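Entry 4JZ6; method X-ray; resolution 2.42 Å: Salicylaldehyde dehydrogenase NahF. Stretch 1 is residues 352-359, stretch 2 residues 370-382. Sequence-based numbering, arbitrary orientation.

Stretch 1 352-359: RINGLFKD
Stretch 2, residues 370-382: GGMAQGAVMPATI

Packing of a helix (352-359) against a mostly extended loop (370-380) that leads into a strand at Thr 381 in salicylaldehyde dehydrogenase NahF; 387 Å² is buried, both sides summed. The helix runs through both ends of its stretch, with phi/psi near -60/-45 and bonds such as Phe 357 N to Ile 353 O (2.6 Å) and Lys 358 N to Asn 354 O (2.7 Å). Its CA-to-CB bonds at Ile 353, Asn 354 and Phe 357 point toward the loop, and the closest CA pair is Asn 354 CA to Met 372 CA (6.2 Å).

Two hydrogen bonds join Asn 354 (chi1 m, chi2 -22°) to the extended backbone of Ala 373 (-112/173). Ala 373 N donates to Asn 354 OD1 (3.0 Å, 167°), and Asn 354 ND2 donates to Ala 373 O (3.0 Å, 165°). A carboxamide suits this place because it offers donor and acceptor together.

Phe 357 (chi1 t, chi2 -53°), Ile 353 (chi1 m, chi2 t) and Met 378 form a buried apolar cluster. The long, unbranched, all-t side chain of Met 378 carries its CE to 3.7 Å from Ile 353 CG2 and, at the ring edge, 4.2 Å from Phe 357 CD2. Met 372 CG lies over one ring face, 3.6 Å from the Phe 357 ring centroid and 11° off the normal, a CH-pi contact; Met 372 SD stands oblique, 4.8 Å from that centroid. Met 372 (chi1 -91°, between wells; chi2 and chi3 t) then reaches in toward the helix, bringing its CE to 3.5 Å from Lys 358 N and 3.8 Å from Lys 358 CB. Thr 381 (chi1 m), also buried, places CG2 3.7 Å from Phe 357 CE2.

A type II' turn spans Gln 374 to Val 377, closed by Gln 374 N to Val 377 O and Val 377 N to Gln 374 O (both 3.0 Å). Gly 375 (60/-124) supplies its positive phi. Gly 370 (94/-152) has no room for a CB, which would lie 2.4 Å from Thr 381 OG1.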

# COMPACT_ATOMS: atom_id res chain seq x y z
N ARG A 352 11.52 8.53 29.21
CA ARG A 352 10.38 8.93 28.38
C ARG A 352 9.08 8.88 29.17
O ARG A 352 8.29 9.83 29.14
CB ARG A 352 10.26 8.03 27.15
CG ARG A 352 11.32 8.24 26.10
CD ARG A 352 10.91 7.61 24.77
NE ARG A 352 11.82 7.95 23.68
CZ ARG A 352 11.64 7.58 22.42
NH1 ARG A 352 12.52 7.94 21.49
NH2 ARG A 352 10.57 6.87 22.08
N ILE A 353 8.86 7.77 29.86
CA ILE A 353 7.65 7.57 30.66
C ILE A 353 7.47 8.65 31.72
O ILE A 353 6.37 9.19 31.88
CB ILE A 353 7.67 6.18 31.34
CG1 ILE A 353 7.62 5.09 30.27
CG2 ILE A 353 6.51 6.03 32.31
CD1 ILE A 353 7.72 3.68 30.80
N ASN A 354 8.54 8.98 32.44
CA ASN A 354 8.48 10.01 33.47
C ASN A 354 8.10 11.39 32.94
O ASN A 354 7.37 12.13 33.59
CB ASN A 354 9.79 10.07 34.25
CG ASN A 354 10.03 8.84 35.09
OD1 ASN A 354 9.08 8.12 35.43
ND2 ASN A 354 11.29 8.58 35.43
N GLY A 355 8.61 11.74 31.76
CA GLY A 355 8.20 12.96 31.10
C GLY A 355 6.70 12.97 30.91
O GLY A 355 6.02 13.95 31.23
N LEU A 356 6.17 11.86 30.41
CA LEU A 356 4.73 11.68 30.25
C LEU A 356 4.01 11.68 31.60
O LEU A 356 2.93 12.25 31.75
CB LEU A 356 4.44 10.37 29.50
CG LEU A 356 4.49 10.33 27.97
CD1 LEU A 356 3.36 11.13 27.38
CD2 LEU A 356 5.82 10.82 27.42
N PHE A 357 4.63 11.03 32.59
CA PHE A 357 4.09 10.88 33.93
C PHE A 357 3.96 12.24 34.64
O PHE A 357 2.89 12.57 35.16
CB PHE A 357 5.01 9.94 34.72
CG PHE A 357 4.40 9.36 35.98
CD1 PHE A 357 3.82 10.17 36.95
CD2 PHE A 357 4.44 8.00 36.21
CE1 PHE A 357 3.29 9.63 38.10
CE2 PHE A 357 3.91 7.45 37.36
CZ PHE A 357 3.33 8.27 38.31
N LYS A 358 5.04 13.01 34.65
CA LYS A 358 5.02 14.32 35.30
C LYS A 358 3.97 15.23 34.68
O LYS A 358 3.22 15.89 35.40
CB LYS A 358 6.40 15.00 35.21
CG LYS A 358 6.43 16.37 35.88
CD LYS A 358 7.70 17.16 35.57
CE LYS A 358 7.70 18.50 36.32
NZ LYS A 358 8.89 19.35 36.01
N ASP A 359 3.91 15.25 33.35
CA ASP A 359 2.96 16.09 32.64
C ASP A 359 1.52 15.79 33.04
O ASP A 359 0.76 16.69 33.38
CB ASP A 359 3.12 15.94 31.13
CG ASP A 359 2.05 16.68 30.35
OD1 ASP A 359 2.26 17.87 30.04
OD2 ASP A 359 1.00 16.07 30.06
N GLY A 370 1.10 2.33 41.86
CA GLY A 370 2.40 2.39 41.22
C GLY A 370 3.19 3.62 41.60
O GLY A 370 3.03 4.18 42.69
N GLY A 371 4.05 4.05 40.69
CA GLY A 371 4.95 5.17 40.94
C GLY A 371 5.77 5.42 39.70
O GLY A 371 5.55 4.78 38.67
N MET A 372 6.70 6.36 39.77
CA MET A 372 7.51 6.69 38.59
C MET A 372 8.56 5.63 38.33
O MET A 372 8.65 4.64 39.05
CB MET A 372 8.16 8.07 38.72
CG MET A 372 7.32 9.20 38.15
SD MET A 372 8.11 10.81 38.30
CE MET A 372 7.20 11.74 37.08
N ALA A 373 9.35 5.84 37.29
CA ALA A 373 10.33 4.86 36.87
C ALA A 373 11.76 5.33 37.11
O ALA A 373 12.00 6.47 37.50
CB ALA A 373 10.13 4.51 35.40
N GLN A 374 12.70 4.43 36.88
CA GLN A 374 14.11 4.76 36.94
C GLN A 374 14.85 3.77 36.05
O GLN A 374 14.90 2.58 36.35
CB GLN A 374 14.64 4.67 38.37
CG GLN A 374 16.05 5.19 38.52
CD GLN A 374 16.15 6.67 38.19
OE1 GLN A 374 15.36 7.48 38.66
NE2 GLN A 374 17.14 7.02 37.36
N GLY A 375 15.41 4.27 34.95
CA GLY A 375 16.03 3.40 33.97
C GLY A 375 14.99 2.44 33.43
O GLY A 375 13.94 2.86 32.94
N ALA A 376 15.27 1.14 33.54
CA ALA A 376 14.36 0.13 33.02
C ALA A 376 13.51 -0.50 34.11
O ALA A 376 12.82 -1.49 33.88
CB ALA A 376 15.13 -0.93 32.26
N VAL A 377 13.55 0.09 35.31
CA VAL A 377 12.80 -0.44 36.44
C VAL A 377 11.59 0.44 36.79
O VAL A 377 11.74 1.64 37.02
CB VAL A 377 13.71 -0.61 37.68
CG1 VAL A 377 12.94 -1.25 38.82
CG2 VAL A 377 14.93 -1.44 37.32
N MET A 378 10.41 -0.17 36.84
CA MET A 378 9.18 0.55 37.15
C MET A 378 8.15 -0.41 37.74
O MET A 378 8.01 -1.53 37.27
CB MET A 378 8.60 1.18 35.88
CG MET A 378 7.39 2.09 36.10
SD MET A 378 6.83 2.91 34.59
CE MET A 378 5.64 4.06 35.26
N PRO A 379 7.45 0.03 38.80
CA PRO A 379 6.33 -0.76 39.32
C PRO A 379 5.12 -0.64 38.40
O PRO A 379 5.03 0.34 37.65
CB PRO A 379 6.03 -0.10 40.67
CG PRO A 379 6.59 1.28 40.56
CD PRO A 379 7.78 1.17 39.67
N ALA A 380 4.22 -1.61 38.44
CA ALA A 380 2.98 -1.52 37.68
C ALA A 380 2.22 -0.27 38.11
O ALA A 380 1.93 -0.09 39.29
CB ALA A 380 2.14 -2.76 37.88
N THR A 381 1.92 0.59 37.14
CA THR A 381 1.36 1.90 37.44
C THR A 381 0.05 2.16 36.68
O THR A 381 -0.03 1.91 35.48
CB THR A 381 2.38 3.01 37.11
OG1 THR A 381 3.60 2.76 37.82
CG2 THR A 381 1.85 4.37 37.50
N ILE A 382 -0.96 2.66 37.38
CA ILE A 382 -2.21 3.06 36.75
C ILE A 382 -2.54 4.52 37.10
O ILE A 382 -2.53 4.90 38.27
CB ILE A 382 -3.40 2.18 37.21
CG1 ILE A 382 -3.10 0.70 36.99
CG2 ILE A 382 -4.66 2.57 36.47
CD1 ILE A 382 -4.12 -0.21 37.63